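Local structure of imidazolonepropionase (Unidentified, 2Q09) at residues P29-V34 with V43-L48; L17-A22 with Q366-M371; F375-C380 with Q394-V399. The protein catalyses the hydrolytic opening of imidazolone-5-propanoate to N-formimidoyl-L-glutamate, the third step of histidine degradation. All blocks are in the same frame, centred on the assembly; numbering follows the deposited sequence.

Contact 1. Residues P29-V34 with V43-L48; sequences PHALGV and VPMQDL
His-30 and Pro-44 meet at the open end of a beta hairpin, where strands 30-35 and 38-44 run antiparallel, and they make a compact example of how a proline that ends a ladder can still be held through its carbons. One face of the imidazole lies on Pro-44: CA of Pro-44 is 3.6 Å from the centroid of the His-30 ring, almost on its normal, which is a CH-pi contact. Farther out, NE2 of His-30 comes within 3.6 Å of CD of Pro-44. With CG anti to the carbonyl carbon (chi1 -85°), the ring is set against Pro-44, and a hydrogen bond from ND1 to the backbone O of Glu-28 would restrain its rotation. An alanine here would probably leave CA and CD of Pro-44 without the ring that packs on them and the Glu-28 carbonyl without its imidazole partner.

The next pair is hydrogen-bonded in both directions. Ala-31 N reaches Val-43 O at 2.7 Å, short but bent (137° at the hydrogen), whereas the return bond from Val-43 N to Ala-31 O is straighter. The methyl of Ala-31 is tightly packed: its CB lies 3.8 Å from SE of Met-45, a selenomethionine whose bend at chi2 brings SE back to the methyl, and 3.8 Å from CD1 of Leu-48. Leu-10 of strand 7-10 also touches Ala-31 and Met-45.

Toward solvent the packing thins. Exposed Pro-29 brings CB only to 4.1 Å from CG of Met-45, and a water spans from its carbonyl to Gln-46 N, the latter link weak. That same Pro-29 O accepts the N-H of Met-45 at 3.0 Å, with the donor 36° above the carbonyl plane.

Contact 2. Residues L17-A22 with Q366-M371; sequences LRSDLA and QLRVGM
A type I beta turn, Arg-18 to Leu-21, is tied by a salt-bridge network and one shared amide oxygen to Gln-366 and Arg-368, the latter the first residue of a type II turn ending at Met-371. The case illustrates how two segments without regular secondary structure can be joined by side chains. A chain extended beyond CG carries CD of Gln-366 toward the first turn, where OE1 is met by two donors. Ser-19 N donates to Gln-366 OE1 at 2.9 Å, from 56° above the amide plane; Arg-368 NE donates to the same oxygen at 2.8 Å from the opposite face, and Arg-368 NH2 adds a weak bond. Gripped from both faces, the amide probably has little freedom to turn. Its other end is engaged too, for a water accepts from Gln-366 NE2 at 3.0 Å and also lies in hydrogen-bonding contact with Ser-19 OG. That hydroxyl is 2.7 Å from NH2 of Arg-368.

The charged groups meet less comfortably. A bend at chi3 (62°) brings NE of Arg-18 over the centre of the Arg-368 guanidinium, 3.9 Å from NE of Arg-368, with the two planes 79° apart. The like charges share Asp-20, which probably offsets their repulsion: OD2 lies 2.9 Å from Arg-18 NH2, and OD1 3.6 Å from Arg-368 NH2. Both oxygens stand well out of the guanidinium planes, so attraction of charge, not a directed N-H, links them.

Below this polar layer, Leu-17 O is hydrogen-bonded to Arg-352 of helix 352-357, and Leu-367 packs on Val-64 and Pro-66. Chain segments from near both termini, meeting beside the barrel, are typical of the small beta domain of amidohydrolase-superfamily enzymes.

Contact 3. Residues F375-C380 with Q394-V399; sequences FLVWNC and QLVSRV
The Phe-375 ring carries Val-399 on one face, with CB of Val-399 3.8 Å from the ring centroid and close to its normal, while Trp-9 meets the phenylalanine edge-to-face. The valine straddles the ring: its CG1 is nearest CE2, and its CG2 lies 3.6 Å from CE1 of Phe-375. The crowded position of CG, between the backbone N and the carbonyl carbon (chi1 58°), starts the ring on this course. On the indole of Trp-378 a single methyl does the same work. CD2 of Leu-395 stands 3.6 Å from the centroid of the six-membered ring of Trp-378, and CB of Gln-394 lies at the indole edge, in its plane; NE1 is taken by the hydroxyl of Thr-65.

Between these two aromatic contacts the backbones form an antiparallel ladder, the strand directions 176° apart, interrupted by a classic beta bulge. Val-396 and Ser-397 both face Val-377, whose single O accepts from Val-396 N at 2.7 Å, nearly along the C=O axis, and from Ser-397 N at 3.2 Å, on a lone pair. The extra residue shifts the register by one, so that Trp-378 pairs with Leu-395. On the Phe-375 face the CB atoms of Val-377 and Ser-397 are 3.7 Å apart; on the other, CD2 of Leu-376 lies alongside the extended Arg-398 chain, 3.7 Å from its CG, and the guanidinium beyond is hydrogen-bonded to the carbonyls of Pro-166 and Val-135.

Past the bulge, Asn-379 N donates to Gln-394 O. Their amides are turned 70° apart, and a water joins them, donating to Asn-379 OD1 and accepting from Gln-394 NE2, each at 3.1 Å, while Gln-394 OE1 accepts a hydrogen bond from Arg-329 NH2.

Overall arrangement
Taken together, the three contacts show chemistry following depth within one small domain, away from the iron and inhibitor site. Contact 3 is the buried one, with aromatic faces on aliphatic carbons along an antiparallel ladder broken by one bulge. Contacts 1 and 2 are only partly buried: the first ends a hairpin with a short ladder and a water, the second relies on charges and on hydrogen bonds to a side-chain amide oxygen between loops. Contact 3 has a residue that both others reach: Phe-375 receives Leu-32 and Val-34 of contact 1 at its ring and Leu-367 of contact 2 at CB. Contacts 1 and 2 do not touch, their nearest atoms being about 5 Å apart, although contact 1 is nested in the chain loop that contact 2 closes.

Contact 1. Residues P29-V34 with V43-L48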
loop_
_atom_site.group_PDB
_atom_site.type_symbol
_atom_site.label_atom_id
_atom_site.label_comp_id
_atom_site.label_asym_id
_atom_site.label_seq_id
_atom_site.Cartn_x
_atom_site.Cartn_y
_atom_site.Cartn_z
ATOM N N PRO A 29 -1.651 -30.608 2.409
ATOM C CA PRO A 29 -0.934 -30.436 1.142
ATOM C C PRO A 29 -1.875 -30.501 -0.062
ATOM O O PRO A 29 -2.774 -31.346 -0.124
ATOM C CB PRO A 29 0.066 -31.585 1.162
ATOM C CG PRO A 29 0.382 -31.712 2.616
ATOM C CD PRO A 29 -0.984 -31.609 3.260
ATOM N N HIS A 30 -1.673 -29.592 -1.010
ATOM C CA HIS A 30 -2.496 -29.523 -2.212
ATOM C C HIS A 30 -1.647 -29.417 -3.466
ATOM O O HIS A 30 -0.423 -29.353 -3.412
ATOM C CB HIS A 30 -3.406 -28.290 -2.180
ATOM C CG HIS A 30 -4.693 -28.490 -1.442
ATOM N ND1 HIS A 30 -4.745 -28.881 -0.121
ATOM C CD2 HIS A 30 -5.978 -28.328 -1.838
ATOM C CE1 HIS A 30 -6.009 -28.950 0.264
ATOM N NE2 HIS A 30 -6.775 -28.621 -0.759
ATOM N N ALA A 31 -2.337 -29.386 -4.600
ATOM C CA ALA A 31 -1.717 -29.230 -5.904
ATOM C C ALA A 31 -2.342 -27.947 -6.431
ATOM O O ALA A 31 -3.563 -27.805 -6.415
ATOM C CB ALA A 31 -2.071 -30.403 -6.812
ATOM N N LEU A 32 -1.517 -27.005 -6.869
ATOM C CA LEU A 32 -2.036 -25.742 -7.383
ATOM C C LEU A 32 -1.724 -25.613 -8.870
ATOM O O LEU A 32 -0.562 -25.595 -9.270
ATOM C CB LEU A 32 -1.429 -24.567 -6.604
ATOM C CG LEU A 32 -2.021 -23.171 -6.839
ATOM C CD1 LEU A 32 -1.448 -22.200 -5.819
ATOM C CD2 LEU A 32 -1.716 -22.702 -8.254
ATOM N N GLY A 33 -2.774 -25.531 -9.683
ATOM C CA GLY A 33 -2.596 -25.411 -11.119
ATOM C C GLY A 33 -3.064 -24.057 -11.612
ATOM O O GLY A 33 -4.047 -23.513 -11.112
ATOM N N VAL A 34 -2.361 -23.495 -12.584
ATOM C CA VAL A 34 -2.752 -22.195 -13.094
ATOM C C VAL A 34 -3.113 -22.255 -14.570
ATOM O O VAL A 34 -2.578 -23.063 -15.327
ATOM C CB VAL A 34 -1.627 -21.148 -12.884
ATOM C CG1 VAL A 34 -1.206 -21.127 -11.420
ATOM C CG2 VAL A 34 -0.442 -21.446 -13.781
ATOM N N VAL A 43 -6.349 -28.836 -5.552
ATOM C CA VAL A 43 -6.737 -30.193 -5.194
ATOM C C VAL A 43 -5.827 -30.859 -4.169
ATOM O O VAL A 43 -4.609 -30.895 -4.337
ATOM C CB VAL A 43 -6.749 -31.087 -6.447
ATOM C CG1 VAL A 43 -7.247 -32.486 -6.094
ATOM C CG2 VAL A 43 -7.602 -30.452 -7.528
ATOM N N PRO A 44 -6.408 -31.399 -3.090
ATOM C CA PRO A 44 -5.598 -32.066 -2.068
ATOM C C PRO A 44 -4.754 -33.163 -2.704
ATOM O O PRO A 44 -5.197 -33.826 -3.639
ATOM C CB PRO A 44 -6.642 -32.606 -1.082
ATOM C CG PRO A 44 -7.934 -32.615 -1.873
ATOM C CD PRO A 44 -7.832 -31.388 -2.720
HETATM N N MSE A 45 -3.535 -33.343 -2.212
HETATM C CA MSE A 45 -2.642 -34.353 -2.761
HETATM C C MSE A 45 -3.144 -35.786 -2.602
HETATM O O MSE A 45 -2.818 -36.646 -3.414
HETATM C CB MSE A 45 -1.243 -34.217 -2.149
HETATM C CG MSE A 45 -0.480 -32.974 -2.618
HETATM SE SE MSE A 45 -0.320 -32.866 -4.566
HETATM C CE MSE A 45 1.034 -34.250 -4.764
ATOM N N GLN A 46 -3.937 -36.050 -1.567
ATOM C CA GLN A 46 -4.455 -37.399 -1.362
ATOM C C GLN A 46 -5.373 -37.822 -2.504
ATOM O O GLN A 46 -5.584 -39.010 -2.734
ATOM C CB GLN A 46 -5.189 -37.504 -0.016
ATOM C CG GLN A 46 -6.312 -36.511 0.187
ATOM C CD GLN A 46 -7.129 -36.804 1.436
ATOM O OE1 GLN A 46 -7.747 -37.858 1.547
ATOM N NE2 GLN A 46 -7.132 -35.876 2.382
ATOM N N ASP A 47 -5.919 -36.845 -3.221
ATOM C CA ASP A 47 -6.797 -37.111 -4.356
ATOM C C ASP A 47 -5.970 -37.250 -5.627
ATOM O O ASP A 47 -6.499 -37.124 -6.727
ATOM C CB ASP A 47 -7.796 -35.962 -4.553
ATOM C CG ASP A 47 -8.793 -35.846 -3.420
ATOM O OD1 ASP A 47 -8.479 -36.282 -2.297
ATOM O OD2 ASP A 47 -9.891 -35.303 -3.656
ATOM N N LEU A 48 -4.675 -37.498 -5.478
ATOM C CA LEU A 48 -3.794 -37.644 -6.629
ATOM C C LEU A 48 -2.694 -38.666 -6.377
ATOM O O LEU A 48 -2.281 -38.882 -5.244
ATOM C CB LEU A 48 -3.162 -36.291 -6.980
ATOM C CG LEU A 48 -4.109 -35.177 -7.433
ATOM C CD1 LEU A 48 -3.323 -33.914 -7.736
ATOM C CD2 LEU A 48 -4.877 -35.638 -8.664
HETATM O O HOH W 1 -3.275 -34.092 1.016
#

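Contact 2. Residues L17-A22 with Q366-M371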
loop_
_atom_site.group_PDB
_atom_site.type_symbol
_atom_site.label_atom_id
_atom_site.label_comp_id
_atom_site.label_asym_id
_atom_site.label_seq_id
_atom_site.Cartn_x
_atom_site.Cartn_y
_atom_site.Cartn_z
ATOM N N LEU A 17 -5.613 -18.008 3.267
ATOM C CA LEU A 17 -6.055 -16.692 3.715
ATOM C C LEU A 17 -7.471 -16.438 3.178
ATOM O O LEU A 17 -7.859 -15.293 2.919
ATOM C CB LEU A 17 -5.094 -15.586 3.234
ATOM C CG LEU A 17 -3.928 -15.144 4.138
ATOM C CD1 LEU A 17 -4.492 -14.545 5.429
ATOM C CD2 LEU A 17 -3.017 -16.347 4.466
ATOM N N ARG A 18 -8.240 -17.513 3.018
ATOM C CA ARG A 18 -9.615 -17.393 2.532
ATOM C C ARG A 18 -10.468 -16.633 3.548
ATOM O O ARG A 18 -10.366 -16.860 4.753
ATOM C CB ARG A 18 -10.235 -18.774 2.288
ATOM C CG ARG A 18 -9.704 -19.513 1.075
ATOM C CD ARG A 18 -10.477 -20.814 0.864
ATOM N NE ARG A 18 -11.889 -20.553 0.602
ATOM C CZ ARG A 18 -12.831 -21.486 0.571
ATOM N NH1 ARG A 18 -12.526 -22.752 0.789
ATOM N NH2 ARG A 18 -14.085 -21.147 0.319
ATOM N N SER A 19 -11.316 -15.738 3.056
ATOM C CA SER A 19 -12.181 -14.938 3.920
ATOM C C SER A 19 -13.163 -15.766 4.750
ATOM O O SER A 19 -13.618 -15.328 5.801
ATOM C CB SER A 19 -12.970 -13.932 3.081
ATOM O OG SER A 19 -13.751 -14.601 2.106
ATOM N N ASP A 20 -13.481 -16.967 4.286
ATOM C CA ASP A 20 -14.432 -17.809 4.997
ATOM C C ASP A 20 -13.763 -18.876 5.851
ATOM O O ASP A 20 -14.446 -19.719 6.438
ATOM C CB ASP A 20 -15.382 -18.466 3.998
ATOM C CG ASP A 20 -14.699 -19.522 3.156
ATOM O OD1 ASP A 20 -13.498 -19.369 2.848
ATOM O OD2 ASP A 20 -15.368 -20.507 2.793
ATOM N N LEU A 21 -12.433 -18.844 5.920
ATOM C CA LEU A 21 -11.696 -19.811 6.724
ATOM C C LEU A 21 -10.997 -19.131 7.893
ATOM O O LEU A 21 -10.480 -18.020 7.756
ATOM C CB LEU A 21 -10.670 -20.560 5.868
ATOM C CG LEU A 21 -11.247 -21.490 4.795
ATOM C CD1 LEU A 21 -10.126 -22.260 4.124
ATOM C CD2 LEU A 21 -12.236 -22.458 5.440
ATOM N N ALA A 22 -10.971 -19.808 9.035
ATOM C CA ALA A 22 -10.352 -19.266 10.238
ATOM C C ALA A 22 -8.844 -19.066 10.120
ATOM O O ALA A 22 -8.164 -19.754 9.355
ATOM C CB ALA A 22 -10.656 -20.162 11.428
ATOM N N GLN A 366 -6.152 -13.957 -1.925
ATOM C CA GLN A 366 -6.557 -15.268 -1.418
ATOM C C GLN A 366 -6.211 -16.368 -2.411
ATOM O O GLN A 366 -6.180 -16.139 -3.617
ATOM C CB GLN A 366 -8.064 -15.301 -1.172
ATOM C CG GLN A 366 -8.589 -14.209 -0.260
ATOM C CD GLN A 366 -10.095 -14.262 -0.127
ATOM O OE1 GLN A 366 -10.657 -15.279 0.289
ATOM N NE2 GLN A 366 -10.760 -13.169 -0.483
ATOM N N LEU A 367 -5.948 -17.567 -1.899
ATOM C CA LEU A 367 -5.641 -18.693 -2.767
ATOM C C LEU A 367 -6.966 -19.402 -3.037
ATOM O O LEU A 367 -7.306 -20.401 -2.398
ATOM C CB LEU A 367 -4.640 -19.655 -2.107
ATOM C CG LEU A 367 -3.251 -19.104 -1.747
ATOM C CD1 LEU A 367 -2.355 -20.268 -1.334
ATOM C CD2 LEU A 367 -2.630 -18.375 -2.929
ATOM N N ARG A 368 -7.729 -18.841 -3.969
ATOM C CA ARG A 368 -9.015 -19.397 -4.364
ATOM C C ARG A 368 -9.055 -19.597 -5.867
ATOM O O ARG A 368 -8.479 -18.820 -6.625
ATOM C CB ARG A 368 -10.154 -18.445 -4.040
ATOM C CG ARG A 368 -10.410 -18.131 -2.601
ATOM C CD ARG A 368 -11.763 -17.459 -2.542
ATOM N NE ARG A 368 -12.151 -17.054 -1.201
ATOM C CZ ARG A 368 -13.393 -17.126 -0.744
ATOM N NH1 ARG A 368 -14.356 -17.598 -1.526
ATOM N NH2 ARG A 368 -13.676 -16.725 0.484
ATOM N N VAL A 369 -9.777 -20.622 -6.299
ATOM C CA VAL A 369 -9.924 -20.878 -7.722
ATOM C C VAL A 369 -10.625 -19.684 -8.348
ATOM O O VAL A 369 -11.585 -19.162 -7.798
ATOM C CB VAL A 369 -10.749 -22.159 -7.965
ATOM C CG1 VAL A 369 -11.382 -22.131 -9.354
ATOM C CG2 VAL A 369 -9.849 -23.369 -7.824
ATOM N N GLY A 370 -10.125 -19.238 -9.491
ATOM C CA GLY A 370 -10.729 -18.100 -10.161
ATOM C C GLY A 370 -10.002 -16.779 -9.958
ATOM O O GLY A 370 -10.156 -15.854 -10.756
HETATM N N MSE A 371 -9.210 -16.673 -8.893
HETATM C CA MSE A 371 -8.469 -15.436 -8.641
HETATM C C MSE A 371 -7.105 -15.475 -9.323
HETATM O O MSE A 371 -6.638 -16.541 -9.719
HETATM C CB MSE A 371 -8.316 -15.209 -7.135
HETATM C CG MSE A 371 -9.643 -14.922 -6.457
HETATM SE SE MSE A 371 -9.442 -14.374 -4.608
HETATM C CE MSE A 371 -9.262 -12.490 -4.874
HETATM O O HOH W 2 -13.695 -12.879 -0.230
#

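Contact 3. Residues F375-C380 with Q394-V399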
loop_
_atom_site.group_PDB
_atom_site.type_symbol
_atom_site.label_atom_id
_atom_site.label_comp_id
_atom_site.label_asym_id
_atom_site.label_seq_id
_atom_site.Cartn_x
_atom_site.Cartn_y
_atom_site.Cartn_z
ATOM N N PHE A 375 1.140 -15.852 -6.040
ATOM C CA PHE A 375 1.404 -16.569 -4.805
ATOM C C PHE A 375 2.887 -16.757 -4.549
ATOM O O PHE A 375 3.723 -16.535 -5.441
ATOM C CB PHE A 375 0.671 -17.919 -4.808
ATOM C CG PHE A 375 1.026 -18.812 -5.959
ATOM C CD1 PHE A 375 2.131 -19.655 -5.899
ATOM C CD2 PHE A 375 0.240 -18.822 -7.106
ATOM C CE1 PHE A 375 2.440 -20.508 -6.959
ATOM C CE2 PHE A 375 0.536 -19.667 -8.172
ATOM C CZ PHE A 375 1.640 -20.510 -8.102
ATOM N N LEU A 376 3.212 -17.178 -3.331
ATOM C CA LEU A 376 4.597 -17.346 -2.929
ATOM C C LEU A 376 4.866 -18.684 -2.255
ATOM O O LEU A 376 4.056 -19.154 -1.456
ATOM C CB LEU A 376 4.970 -16.243 -1.937
ATOM C CG LEU A 376 4.517 -14.817 -2.258
ATOM C CD1 LEU A 376 4.720 -13.930 -1.041
ATOM C CD2 LEU A 376 5.308 -14.292 -3.466
ATOM N N VAL A 377 6.014 -19.277 -2.560
ATOM C CA VAL A 377 6.416 -20.531 -1.936
ATOM C C VAL A 377 7.582 -20.161 -1.030
ATOM O O VAL A 377 8.615 -19.676 -1.502
ATOM C CB VAL A 377 6.894 -21.565 -2.962
ATOM C CG1 VAL A 377 7.405 -22.810 -2.236
ATOM C CG2 VAL A 377 5.753 -21.939 -3.897
ATOM N N TRP A 378 7.414 -20.379 0.272
ATOM C CA TRP A 378 8.446 -20.025 1.240
ATOM C C TRP A 378 9.261 -21.200 1.739
ATOM O O TRP A 378 8.869 -22.354 1.577
ATOM C CB TRP A 378 7.818 -19.361 2.456
ATOM C CG TRP A 378 6.978 -18.170 2.152
ATOM C CD1 TRP A 378 5.647 -18.155 1.833
ATOM C CD2 TRP A 378 7.396 -16.805 2.197
ATOM N NE1 TRP A 378 5.210 -16.859 1.683
ATOM C CE2 TRP A 378 6.265 -16.009 1.900
ATOM C CE3 TRP A 378 8.624 -16.174 2.455
ATOM C CZ2 TRP A 378 6.321 -14.609 1.873
ATOM C CZ3 TRP A 378 8.681 -14.778 2.428
ATOM C CH2 TRP A 378 7.533 -14.013 2.136
ATOM N N ASN A 379 10.397 -20.907 2.363
ATOM C CA ASN A 379 11.217 -21.966 2.916
ATOM C C ASN A 379 11.003 -22.026 4.429
ATOM O O ASN A 379 11.624 -22.838 5.112
ATOM C CB ASN A 379 12.700 -21.766 2.571
ATOM C CG ASN A 379 13.281 -20.501 3.166
ATOM O OD1 ASN A 379 12.590 -19.726 3.831
ATOM N ND2 ASN A 379 14.567 -20.283 2.926
ATOM N N CYS A 380 10.122 -21.173 4.950
ATOM C CA CYS A 380 9.840 -21.207 6.380
ATOM C C CYS A 380 8.602 -22.072 6.623
ATOM O O CYS A 380 7.748 -22.224 5.748
ATOM C CB CYS A 380 9.669 -19.794 6.959
ATOM S SG CYS A 380 8.518 -18.712 6.109
ATOM N N GLN A 394 13.543 -15.361 2.003
ATOM C CA GLN A 394 13.001 -16.690 2.270
ATOM C C GLN A 394 12.122 -17.246 1.153
ATOM O O GLN A 394 11.477 -18.286 1.321
ATOM C CB GLN A 394 12.204 -16.658 3.573
ATOM C CG GLN A 394 13.026 -16.259 4.784
ATOM C CD GLN A 394 12.160 -15.925 5.980
ATOM O OE1 GLN A 394 11.528 -14.863 6.029
ATOM N NE2 GLN A 394 12.111 -16.838 6.950
ATOM N N LEU A 395 12.094 -16.561 0.016
ATOM C CA LEU A 395 11.280 -17.019 -1.101
ATOM C C LEU A 395 11.954 -18.129 -1.893
ATOM O O LEU A 395 13.133 -18.041 -2.222
ATOM C CB LEU A 395 10.960 -15.864 -2.047
ATOM C CG LEU A 395 10.020 -14.782 -1.514
ATOM C CD1 LEU A 395 9.917 -13.662 -2.542
ATOM C CD2 LEU A 395 8.662 -15.385 -1.217
ATOM N N VAL A 396 11.199 -19.179 -2.178
ATOM C CA VAL A 396 11.705 -20.295 -2.965
ATOM C C VAL A 396 11.126 -20.103 -4.364
ATOM O O VAL A 396 11.731 -20.484 -5.371
ATOM C CB VAL A 396 11.229 -21.648 -2.392
ATOM C CG1 VAL A 396 11.381 -22.740 -3.431
ATOM C CG2 VAL A 396 12.036 -21.998 -1.144
ATOM N N SER A 397 9.952 -19.484 -4.409
ATOM C CA SER A 397 9.270 -19.228 -5.669
ATOM C C SER A 397 8.343 -18.031 -5.501
ATOM O O SER A 397 7.645 -17.912 -4.491
ATOM C CB SER A 397 8.473 -20.470 -6.092
ATOM O OG SER A 397 7.792 -20.266 -7.318
ATOM N N ARG A 398 8.349 -17.136 -6.483
ATOM C CA ARG A 398 7.502 -15.946 -6.447
ATOM C C ARG A 398 6.756 -15.896 -7.768
ATOM O O ARG A 398 7.328 -15.565 -8.805
ATOM C CB ARG A 398 8.351 -14.677 -6.261
ATOM C CG ARG A 398 7.546 -13.375 -6.277
ATOM C CD ARG A 398 8.452 -12.171 -5.974
ATOM N NE ARG A 398 7.726 -10.911 -6.088
ATOM C CZ ARG A 398 7.441 -10.316 -7.240
ATOM N NH1 ARG A 398 7.829 -10.854 -8.393
ATOM N NH2 ARG A 398 6.750 -9.187 -7.242
ATOM N N VAL A 399 5.471 -16.230 -7.721
ATOM C CA VAL A 399 4.641 -16.278 -8.911
ATOM C C VAL A 399 3.683 -15.105 -9.039
ATOM O O VAL A 399 2.931 -14.796 -8.113
ATOM C CB VAL A 399 3.831 -17.591 -8.941
ATOM C CG1 VAL A 399 2.895 -17.606 -10.143
ATOM C CG2 VAL A 399 4.776 -18.771 -8.996
HETATM O O HOH W 3 13.591 -19.508 6.739
#